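Long-range contacts in 3-oxo-glucose-6-phosphate:glutamate aminotransferase (Bacillus subtilis subsp. subtilis, PDB 4K2M), which catalyses the reversible pyridoxal phosphate-dependent transamination of 3-dehydro-D-glucose 6-phosphate with L-glutamate to form kanosamine 6-phosphate: residues V69-V74 / H414-P419; L320-R325 / P419-E424. All blocks are in the same frame, centred on the assembly; numbering follows the deposited sequence.

In the fold
The chain starts with the additional N-terminal domain, whose helices include 13-24 to 53-57. The next loop, before helix 80-93, supplies 69-74. The chain then builds the seven-stranded mixed sheet and enters helix 312-329, which carries 320-325. After strand 353-356 and three more helices it reaches strand 412-415 and the turn into helix 423-441. Contact 1 closes a loop of 339 residues and ties the segment before helix 80-93 to that turn. Contact 2 closes one of 93 residues and ties helix 312-329 to the start of helix 423-441. The two loops cross. Pro419 belongs to both contacts, and Leu322 CD1 packs 3.3 Å from Tyr418 O.

Contact 1: residues V69-V74 / H414-P419; sequences VPFLPV and HLPLYP
Apolar packing carries most of this buried contact. The Phe71 ring lies obliquely beside the backbone of 414-416. Its CG is anti to the backbone N (chi1 179°), which sends the ring along that backbone. Phe71 CE1 sits 3.4 Å from His414 O, and Phe71 CZ approaches CB of the same histidine. Nearer the root of the ring, Phe71 CD1 meets Pro416 CG at 4.1 Å. Val69 CG1 reaches that same CG, the two side chains crossing at about a right angle, so the proline ring touches both residues.

Tyr418 makes the second patch. Its CB points toward 69-74, and its CG stands in the crowded position between backbone N and carbonyl carbon (chi1 55°). The ring touches Leu72 and Pro73. Leu72 slides past it in the opposite direction, with Leu72 CD1 4.0 Å from Tyr418 CD2. The Pro73 ring crosses the phenol end at about a right angle, Pro73 CD lying 3.7 Å from Tyr418 CZ.

The contact joins the loop before helix 80-93 to the C-terminal part of the DegT/DnrJ/EryC1 aminotransferase fold, where strand 412-415 pairs antiparallel with 353-356. Leu72 also lies close to Tyr248, which is assigned to substrate binding.

The polar links run through water. Water 1 lies in the plane of the Tyr418 ring, at its edge. It donates to Pro70 O at 2.7 Å and hydrogen-bonds Tyr418 OH at the same distance. Water 2 sits above one face of the Phe71 ring, offset toward the rim. It hydrogen-bonds Phe71 O at 2.8 Å and accepts from Leu417 N at 2.9 Å. Beyond the two segments, Phe71 N is held by Gln376 OE1, and Pro416 O accepts from Tyr326 OH.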
loop_
_atom_site.group_PDB
_atom_site.type_symbol
_atom_site.label_atom_id
_atom_site.label_comp_id
_atom_site.label_asym_id
_atom_site.label_seq_id
_atom_site.Cartn_x
_atom_site.Cartn_y
_atom_site.Cartn_z
ATOM N N VAL A 69 -9.601 -24.351 -19.995
ATOM C CA VAL A 69 -9.233 -22.969 -20.251
ATOM C C VAL A 69 -9.602 -22.166 -19.009
ATOM O O VAL A 69 -10.769 -21.827 -18.808
ATOM C CB VAL A 69 -10.002 -22.387 -21.448
ATOM C CG1 VAL A 69 -9.602 -20.937 -21.689
ATOM C CG2 VAL A 69 -9.752 -23.202 -22.720
ATOM N N PRO A 70 -8.610 -21.898 -18.151
ATOM C CA PRO A 70 -8.833 -21.025 -16.993
ATOM C C PRO A 70 -9.162 -19.617 -17.457
ATOM O O PRO A 70 -8.673 -19.178 -18.494
ATOM C CB PRO A 70 -7.480 -21.033 -16.274
ATOM C CG PRO A 70 -6.736 -22.207 -16.825
ATOM C CD PRO A 70 -7.230 -22.415 -18.212
ATOM N N PHE A 71 -9.994 -18.907 -16.706
ATOM C CA PHE A 71 -10.349 -17.556 -17.097
ATOM C C PHE A 71 -9.157 -16.599 -16.981
ATOM O O PHE A 71 -8.899 -15.785 -17.877
ATOM C CB PHE A 71 -11.515 -17.052 -16.233
ATOM C CG PHE A 71 -11.931 -15.653 -16.564
ATOM C CD1 PHE A 71 -12.769 -15.399 -17.649
ATOM C CD2 PHE A 71 -11.476 -14.579 -15.800
ATOM C CE1 PHE A 71 -13.142 -14.095 -17.963
ATOM C CE2 PHE A 71 -11.833 -13.291 -16.110
ATOM C CZ PHE A 71 -12.676 -13.038 -17.193
ATOM N N LEU A 72 -8.434 -16.679 -15.871
ATOM C CA LEU A 72 -7.339 -15.740 -15.630
ATOM C C LEU A 72 -6.299 -16.358 -14.714
ATOM O O LEU A 72 -6.263 -16.064 -13.519
ATOM C CB LEU A 72 -7.866 -14.430 -15.017
ATOM C CG LEU A 72 -6.838 -13.292 -14.929
ATOM C CD1 LEU A 72 -6.469 -12.785 -16.324
ATOM C CD2 LEU A 72 -7.365 -12.155 -14.058
ATOM N N PRO A 73 -5.429 -17.205 -15.281
ATOM C CA PRO A 73 -4.351 -17.845 -14.518
ATOM C C PRO A 73 -3.271 -16.805 -14.214
ATOM O O PRO A 73 -2.549 -16.376 -15.121
ATOM C CB PRO A 73 -3.838 -18.935 -15.477
ATOM C CG PRO A 73 -4.213 -18.457 -16.843
ATOM C CD PRO A 73 -5.418 -17.571 -16.710
ATOM N N VAL A 74 -3.167 -16.385 -12.953
ATOM C CA VAL A 74 -2.323 -15.238 -12.639
ATOM C C VAL A 74 -0.858 -15.482 -12.914
ATOM O O VAL A 74 -0.098 -14.527 -13.075
ATOM C CB VAL A 74 -2.502 -14.734 -11.178
ATOM C CG1 VAL A 74 -3.930 -14.299 -10.960
ATOM C CG2 VAL A 74 -2.068 -15.806 -10.163
ATOM N N HIS A 414 -18.256 -12.629 -19.188
ATOM C CA HIS A 414 -16.900 -12.313 -19.614
ATOM C C HIS A 414 -16.166 -13.558 -20.084
ATOM O O HIS A 414 -16.181 -14.596 -19.398
ATOM C CB HIS A 414 -16.144 -11.614 -18.475
ATOM C CG HIS A 414 -16.676 -10.249 -18.180
ATOM N ND1 HIS A 414 -17.455 -9.968 -17.075
ATOM C CD2 HIS A 414 -16.586 -9.096 -18.886
ATOM C CE1 HIS A 414 -17.800 -8.690 -17.104
ATOM N NE2 HIS A 414 -17.287 -8.140 -18.190
ATOM N N LEU A 415 -15.513 -13.430 -21.242
ATOM C CA LEU A 415 -14.750 -14.513 -21.844
ATOM C C LEU A 415 -13.272 -14.291 -21.550
ATOM O O LEU A 415 -12.846 -13.142 -21.436
ATOM C CB LEU A 415 -14.967 -14.506 -23.355
ATOM C CG LEU A 415 -16.420 -14.559 -23.806
ATOM C CD1 LEU A 415 -16.413 -14.728 -25.322
ATOM C CD2 LEU A 415 -17.152 -15.714 -23.131
ATOM N N PRO A 416 -12.480 -15.373 -21.447
ATOM C CA PRO A 416 -11.051 -15.201 -21.149
ATOM C C PRO A 416 -10.358 -14.264 -22.140
ATOM O O PRO A 416 -10.558 -14.399 -23.354
ATOM C CB PRO A 416 -10.490 -16.621 -21.305
ATOM C CG PRO A 416 -11.652 -17.502 -20.940
ATOM C CD PRO A 416 -12.864 -16.800 -21.506
ATOM N N LEU A 417 -9.578 -13.308 -21.628
ATOM C CA LEU A 417 -8.823 -12.395 -22.495
ATOM C C LEU A 417 -7.694 -11.752 -21.681
ATOM O O LEU A 417 -7.933 -10.989 -20.748
ATOM C CB LEU A 417 -9.735 -11.339 -23.139
ATOM C CG LEU A 417 -9.134 -10.607 -24.364
ATOM C CD1 LEU A 417 -10.214 -9.952 -25.237
ATOM C CD2 LEU A 417 -8.103 -9.545 -23.959
ATOM N N TYR A 418 -6.458 -12.074 -22.035
ATOM C CA TYR A 418 -5.317 -11.433 -21.396
ATOM C C TYR A 418 -4.167 -11.636 -22.367
ATOM O O TYR A 418 -4.264 -12.492 -23.257
ATOM C CB TYR A 418 -5.055 -12.023 -19.995
ATOM C CG TYR A 418 -4.869 -13.532 -19.997
ATOM C CD1 TYR A 418 -3.600 -14.098 -20.057
ATOM C CD2 TYR A 418 -5.969 -14.380 -19.929
ATOM C CE1 TYR A 418 -3.424 -15.484 -20.069
ATOM C CE2 TYR A 418 -5.804 -15.764 -19.939
ATOM C CZ TYR A 418 -4.533 -16.299 -20.018
ATOM O OH TYR A 418 -4.378 -17.669 -20.024
ATOM N N PRO A 419 -3.096 -10.839 -22.250
ATOM C CA PRO A 419 -2.123 -10.868 -23.364
ATOM C C PRO A 419 -1.447 -12.217 -23.626
ATOM O O PRO A 419 -1.158 -12.510 -24.795
ATOM C CB PRO A 419 -1.077 -9.825 -22.952
ATOM C CG PRO A 419 -1.793 -8.916 -22.038
ATOM C CD PRO A 419 -2.799 -9.764 -21.284
HETATM O O HOH W 1 -6.454 -19.335 -19.975
HETATM O O HOH W 2 -9.269 -13.197 -18.770
#

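Contact 2: residues L320-R325 / P419-E424; sequences LFLADR and PSFTLE
Helix 312-329 packs here against the N-terminal start of helix 423-441, with Thr422 at the N-cap position of the latter. Leu423, in the first turn, is the central side chain. Its CG is anti to the carbonyl carbon (chi1 -58°), and its two methyls both reach the facing helix. Leu423 CD1 lies at the edge of the Phe321 ring, 4.0 Å from Phe321 CE2. Leu423 CD2 meets Leu322 CD2 tip to tip at 3.6 Å, the two chains crossing obliquely, and also touches Arg325 CD. Leu322 CD1 lies 4.0 Å from Phe421 CB, and Leu322 CD2 also comes to the edge of the Phe421 ring.

Arg325 reaches across with its chain extended from CG to NE. Leu423 CB lies over one face of the Arg325 guanidinium, 3.7 Å above its plane and offset toward the rim. Arg325 NH1 gives a weak bond to Leu423 O, 3.4 Å long and bent to 134°. The stronger partners lie one turn on: NH1 bonds Gln426 OE1, and NH2 forms a salt bridge with Asp427 OD1.

The guanidinium is therefore gripped mainly by residues just past 419-424, and the bond to Leu423 O probably adds little. Within the two segments, cohesion comes chiefly from leucine and phenylalanine side chains, bordered by this charged group.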
loop_
_atom_site.group_PDB
_atom_site.type_symbol
_atom_site.label_atom_id
_atom_site.label_comp_id
_atom_site.label_asym_id
_atom_site.label_seq_id
_atom_site.Cartn_x
_atom_site.Cartn_y
_atom_site.Cartn_z
ATOM N N LEU A 320 -6.203 -6.320 -28.099
ATOM C CA LEU A 320 -7.058 -5.876 -29.193
ATOM C C LEU A 320 -7.216 -6.998 -30.232
ATOM O O LEU A 320 -8.320 -7.232 -30.749
ATOM C CB LEU A 320 -6.475 -4.623 -29.857
ATOM C CG LEU A 320 -7.066 -4.258 -31.222
ATOM C CD1 LEU A 320 -8.529 -3.856 -31.103
ATOM C CD2 LEU A 320 -6.243 -3.157 -31.905
ATOM N N PHE A 321 -6.114 -7.679 -30.543
ATOM C CA PHE A 321 -6.165 -8.757 -31.527
ATOM C C PHE A 321 -7.124 -9.831 -31.051
ATOM O O PHE A 321 -7.953 -10.329 -31.820
ATOM C CB PHE A 321 -4.785 -9.375 -31.777
ATOM C CG PHE A 321 -4.793 -10.436 -32.847
ATOM C CD1 PHE A 321 -4.744 -10.077 -34.191
ATOM C CD2 PHE A 321 -4.874 -11.782 -32.515
ATOM C CE1 PHE A 321 -4.759 -11.042 -35.194
ATOM C CE2 PHE A 321 -4.889 -12.757 -33.511
ATOM C CZ PHE A 321 -4.838 -12.379 -34.855
ATOM N N LEU A 322 -7.014 -10.189 -29.776
ATOM C CA LEU A 322 -7.919 -11.169 -29.190
ATOM C C LEU A 322 -9.376 -10.719 -29.265
ATOM O O LEU A 322 -10.252 -11.515 -29.605
ATOM C CB LEU A 322 -7.545 -11.445 -27.733
ATOM C CG LEU A 322 -6.264 -12.267 -27.589
ATOM C CD1 LEU A 322 -5.822 -12.246 -26.125
ATOM C CD2 LEU A 322 -6.441 -13.724 -28.078
ATOM N N ALA A 323 -9.640 -9.456 -28.948
ATOM C CA ALA A 323 -11.007 -8.950 -28.958
ATOM C C ALA A 323 -11.558 -8.982 -30.378
ATOM O O ALA A 323 -12.692 -9.401 -30.609
ATOM C CB ALA A 323 -11.076 -7.530 -28.381
ATOM N N ASP A 324 -10.736 -8.549 -31.327
ATOM C CA ASP A 324 -11.126 -8.550 -32.740
ATOM C C ASP A 324 -11.460 -9.968 -33.192
ATOM O O ASP A 324 -12.413 -10.178 -33.950
ATOM C CB ASP A 324 -9.982 -7.970 -33.581
ATOM C CG ASP A 324 -10.287 -7.956 -35.075
ATOM O OD1 ASP A 324 -11.313 -7.374 -35.489
ATOM O OD2 ASP A 324 -9.479 -8.511 -35.830
ATOM N N ARG A 325 -10.693 -10.938 -32.714
ATOM C CA ARG A 325 -10.865 -12.335 -33.133
ATOM C C ARG A 325 -12.168 -12.907 -32.566
ATOM O O ARG A 325 -12.899 -13.599 -33.276
ATOM C CB ARG A 325 -9.654 -13.161 -32.700
ATOM C CG ARG A 325 -9.536 -14.539 -33.373
ATOM C CD ARG A 325 -8.110 -15.066 -33.220
ATOM N NE ARG A 325 -7.874 -16.333 -33.931
ATOM C CZ ARG A 325 -8.023 -17.546 -33.399
ATOM N NH1 ARG A 325 -8.437 -17.681 -32.154
ATOM N NH2 ARG A 325 -7.756 -18.636 -34.119
ATOM N N PRO A 419 -3.096 -10.839 -22.250
ATOM C CA PRO A 419 -2.123 -10.868 -23.364
ATOM C C PRO A 419 -1.447 -12.217 -23.626
ATOM O O PRO A 419 -1.158 -12.510 -24.795
ATOM C CB PRO A 419 -1.077 -9.825 -22.952
ATOM C CG PRO A 419 -1.793 -8.916 -22.038
ATOM C CD PRO A 419 -2.799 -9.764 -21.284
ATOM N N SER A 420 -1.201 -13.016 -22.593
ATOM C CA SER A 420 -0.557 -14.323 -22.793
ATOM C C SER A 420 -1.524 -15.473 -23.081
ATOM O O SER A 420 -1.119 -16.643 -23.113
ATOM C CB SER A 420 0.346 -14.682 -21.609
ATOM O OG SER A 420 1.500 -13.863 -21.595
ATOM N N PHE A 421 -2.790 -15.140 -23.292
ATOM C CA PHE A 421 -3.798 -16.122 -23.669
ATOM C C PHE A 421 -3.412 -16.676 -25.042
ATOM O O PHE A 421 -2.871 -15.945 -25.879
ATOM C CB PHE A 421 -5.127 -15.397 -23.756
ATOM C CG PHE A 421 -6.332 -16.294 -23.885
ATOM C CD1 PHE A 421 -6.507 -17.388 -23.039
ATOM C CD2 PHE A 421 -7.330 -15.980 -24.801
ATOM C CE1 PHE A 421 -7.658 -18.187 -23.137
ATOM C CE2 PHE A 421 -8.489 -16.763 -24.900
ATOM C CZ PHE A 421 -8.644 -17.870 -24.067
ATOM N N THR A 422 -3.663 -17.957 -25.293
ATOM C CA THR A 422 -3.284 -18.523 -26.591
ATOM C C THR A 422 -4.480 -18.551 -27.517
ATOM O O THR A 422 -5.626 -18.615 -27.070
ATOM C CB THR A 422 -2.675 -19.941 -26.483
ATOM O OG1 THR A 422 -3.652 -20.849 -25.962
ATOM C CG2 THR A 422 -1.456 -19.947 -25.583
ATOM N N LEU A 423 -4.222 -18.512 -28.819
ATOM C CA LEU A 423 -5.319 -18.546 -29.777
ATOM C C LEU A 423 -5.980 -19.916 -29.801
ATOM O O LEU A 423 -7.178 -20.026 -30.042
ATOM C CB LEU A 423 -4.832 -18.172 -31.167
ATOM C CG LEU A 423 -4.176 -16.808 -31.268
ATOM C CD1 LEU A 423 -3.805 -16.529 -32.731
ATOM C CD2 LEU A 423 -5.095 -15.725 -30.740
ATOM N N GLU A 424 -5.211 -20.966 -29.533
ATOM C CA GLU A 424 -5.809 -22.297 -29.463
ATOM C C GLU A 424 -6.763 -22.458 -28.266
ATOM O O GLU A 424 -7.794 -23.125 -28.371
ATOM C CB GLU A 424 -4.740 -23.402 -29.501
ATOM C CG GLU A 424 -3.741 -23.398 -28.345
ATOM C CD GLU A 424 -2.447 -22.648 -28.678
ATOM O OE1 GLU A 424 -2.456 -21.801 -29.599
ATOM O OE2 GLU A 424 -1.423 -22.905 -28.007
#